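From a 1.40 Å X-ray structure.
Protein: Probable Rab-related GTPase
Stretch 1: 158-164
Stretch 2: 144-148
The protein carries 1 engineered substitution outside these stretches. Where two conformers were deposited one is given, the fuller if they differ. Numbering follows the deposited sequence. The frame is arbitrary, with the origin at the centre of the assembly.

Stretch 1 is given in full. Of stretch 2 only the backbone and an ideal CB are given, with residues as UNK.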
# COMPACT_ATOMS: atom_id res chain seq x y z
N ASN A 158 -10.13 2.93 5.31
CA ASN A 158 -10.27 4.36 5.54
C ASN A 158 -9.14 4.88 6.41
O ASN A 158 -8.61 5.98 6.16
CB ASN A 158 -11.63 4.62 6.19
CG ASN A 158 -11.81 6.06 6.60
OD1 ASN A 158 -11.72 6.40 7.77
ND2 ASN A 158 -12.08 6.92 5.62
N ASN A 159 -8.76 4.11 7.42
CA ASN A 159 -7.70 4.55 8.32
C ASN A 159 -6.36 4.63 7.60
O ASN A 159 -5.63 5.62 7.74
CB ASN A 159 -7.61 3.59 9.51
CG ASN A 159 -6.58 4.01 10.53
OD1 ASN A 159 -6.71 5.07 11.15
ND2 ASN A 159 -5.54 3.20 10.70
N LEU A 160 -6.01 3.60 6.83
CA LEU A 160 -4.69 3.61 6.20
C LEU A 160 -4.59 4.69 5.13
O LEU A 160 -3.56 5.36 5.01
CB LEU A 160 -4.29 2.21 5.69
CG LEU A 160 -4.93 1.67 4.41
CD1 LEU A 160 -4.17 2.10 3.14
CD2 LEU A 160 -5.06 0.15 4.42
N PHE A 161 -5.67 4.90 4.35
CA PHE A 161 -5.63 6.03 3.43
C PHE A 161 -5.65 7.36 4.15
O PHE A 161 -5.05 8.33 3.68
CB PHE A 161 -6.74 5.95 2.38
CG PHE A 161 -6.36 5.12 1.20
CD1 PHE A 161 -5.66 5.68 0.16
CD2 PHE A 161 -6.67 3.78 1.16
CE1 PHE A 161 -5.29 4.92 -0.93
CE2 PHE A 161 -6.31 3.00 0.08
CZ PHE A 161 -5.60 3.58 -0.97
N GLY A 162 -6.30 7.43 5.32
CA GLY A 162 -6.28 8.66 6.08
C GLY A 162 -4.88 9.06 6.50
O GLY A 162 -4.52 10.24 6.46
N LYS A 163 -4.07 8.09 6.93
CA LYS A 163 -2.68 8.37 7.27
C LYS A 163 -1.94 8.93 6.06
O LYS A 163 -1.19 9.90 6.16
CB LYS A 163 -1.99 7.10 7.75
CG LYS A 163 -2.53 6.54 9.05
CD LYS A 163 -1.94 5.16 9.38
CE LYS A 163 -0.45 5.19 9.75
NZ LYS A 163 -0.20 5.96 11.01
N MET A 164 -2.15 8.31 4.90
CA MET A 164 -1.50 8.77 3.68
C MET A 164 -1.97 10.17 3.29
O MET A 164 -1.15 11.01 2.89
CB MET A 164 -1.80 7.77 2.55
CG MET A 164 -1.23 8.15 1.18
SD MET A 164 0.59 8.21 1.14
CE MET A 164 1.06 6.50 1.53
N UNK A 144 10.10 4.49 7.47
CA UNK A 144 8.74 4.29 6.98
C UNK A 144 7.83 4.02 8.17
O UNK A 144 8.29 3.74 9.28
CB UNK A 144 8.68 3.14 5.97
N UNK A 145 6.53 4.12 7.93
CA UNK A 145 5.49 3.93 8.92
C UNK A 145 4.80 2.60 8.65
O UNK A 145 5.04 1.95 7.63
CB UNK A 145 4.49 5.09 8.90
N UNK A 146 3.93 2.19 9.57
CA UNK A 146 3.21 0.93 9.44
C UNK A 146 1.77 1.10 9.90
O UNK A 146 1.44 1.99 10.69
CB UNK A 146 3.90 -0.17 10.24
N UNK A 147 0.92 0.18 9.42
CA UNK A 147 -0.50 0.16 9.77
C UNK A 147 -0.98 -1.26 9.54
O UNK A 147 -0.44 -1.99 8.71
CB UNK A 147 -1.31 1.17 8.95
N UNK A 148 -2.04 -1.65 10.26
CA UNK A 148 -2.64 -2.97 10.12
C UNK A 148 -4.01 -2.86 9.47
O UNK A 148 -4.79 -1.96 9.80
CB UNK A 148 -2.75 -3.66 11.48

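Stretch 1 is one continuous piece of helix, as its backbone hydrogen bonds show: Gly162 N to Asn158 O at 2.9 Å and Lys163 N to Asn159 O at 3.0 Å. Stretch 2 runs past it at an angle of 162° between N-to-C directions, nearly antiparallel, and the axes of helix and strand approach to 8.9 Å. Asn159, Leu160 and Lys163 direct their CA-to-CB bonds toward the strand; positions of stretch 2 can be judged against these three.

Position 144 precedes the strand. Its phi/psi of -151/165 is extended, but nothing of the helix lies within 5.5 Å of the ideal CB, so stretch 1 sets no preference and many side chains would serve. The deposited residue is Cys144, with chi1 at 61° (p), and it makes no contact with the helix.

At position 145 the CA-to-CB bond points toward the helix, and the ideal CB lies 5.0 Å from Lys163 CE. The lysine chain ends here in a charged amine, so an acidic residue would suit best; asparagine, glutamine or a hydroxyl side chain could also offer an acceptor. The residue is Asp145. With chi1 at -161° (t), it places OD2 3.1 Å from Lys163 NZ, a hydrogen bond that is part of a salt bridge. Its other carboxylate oxygen is also used: a water donates to Asp145 OD1 at 2.7 Å from its oxygen and accepts from Lys163 NZ at 3.2 Å, giving the pair a second, indirect link. Asp145 OD1 further receives a weak hydrogen bond from the backbone N of position 146, at 2.9 Å with an angle of 146°.

Position 146 points its CA-to-CB bond away, and its ideal CB has no helix atom within 5.5 Å. Large, polar or aromatic residues would all be compatible with stretch 1. Tyr146 is found, its side chain no nearer than 6.9 Å to the helix; its backbone does touch, with Tyr146 O 3.8 Å from Lys163 CE.

Position 147 turns toward the helix again, and its CA is 6.5 Å from the CA of Leu160. The ideal CB is 4.1 Å from Lys163 CD, 4.5 Å from Leu160 CB and 5.0 Å from Asn159 ND2. Two of these neighbours are carbon, which favours a compact apolar residue such as valine, isoleucine or alanine. Val147 has the largest area covered by the other stretch, 71 Å². Its CG1 packs 3.8 Å from Leu160 CB, while CG2 lies 3.9 Å from Lys163 CD and 3.6 Å from Asn159 ND2. The aliphatic part of the lysine thus lies against valine while its amine pairs with the aspartate.

Position 148 points away once more, with no helix atom near its ideal CB, leaving the side chain unconstrained by stretch 1. Phe148 keeps its side chain at least 7.4 Å from the helix. Its carbonyl still communicates through water: one molecule donates to Phe148 O at 2.8 Å and accepts from Asn159 ND2 at 2.9 Å.

Stretch 2, residues 144-148: CDYVF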
# COMPACT_ATOMS: atom_id res chain seq x y z
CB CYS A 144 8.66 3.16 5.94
SG CYS A 144 9.16 1.52 6.54
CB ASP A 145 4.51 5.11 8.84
CG ASP A 145 3.65 5.28 10.08
OD1 ASP A 145 3.86 4.60 11.11
OD2 ASP A 145 2.72 6.12 10.01
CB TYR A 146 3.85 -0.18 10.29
CG TYR A 146 3.84 0.14 11.76
CD1 TYR A 146 4.81 0.97 12.31
CD2 TYR A 146 2.84 -0.36 12.60
CE1 TYR A 146 4.80 1.30 13.67
CE2 TYR A 146 2.82 -0.04 13.96
CZ TYR A 146 3.80 0.79 14.48
OH TYR A 146 3.79 1.11 15.83
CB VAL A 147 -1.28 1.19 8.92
CG1 VAL A 147 -1.25 0.83 7.44
CG2 VAL A 147 -2.71 1.36 9.42
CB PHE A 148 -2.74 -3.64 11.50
CG PHE A 148 -1.41 -4.04 12.07
CD1 PHE A 148 -0.63 -3.12 12.76
CD2 PHE A 148 -0.93 -5.32 11.90
CE1 PHE A 148 0.62 -3.48 13.27
CE2 PHE A 148 0.30 -5.70 12.42
CZ PHE A 148 1.07 -4.77 13.11
O HOH W 1 2.07 4.87 13.05
O HOH W 2 -5.96 0.61 9.42
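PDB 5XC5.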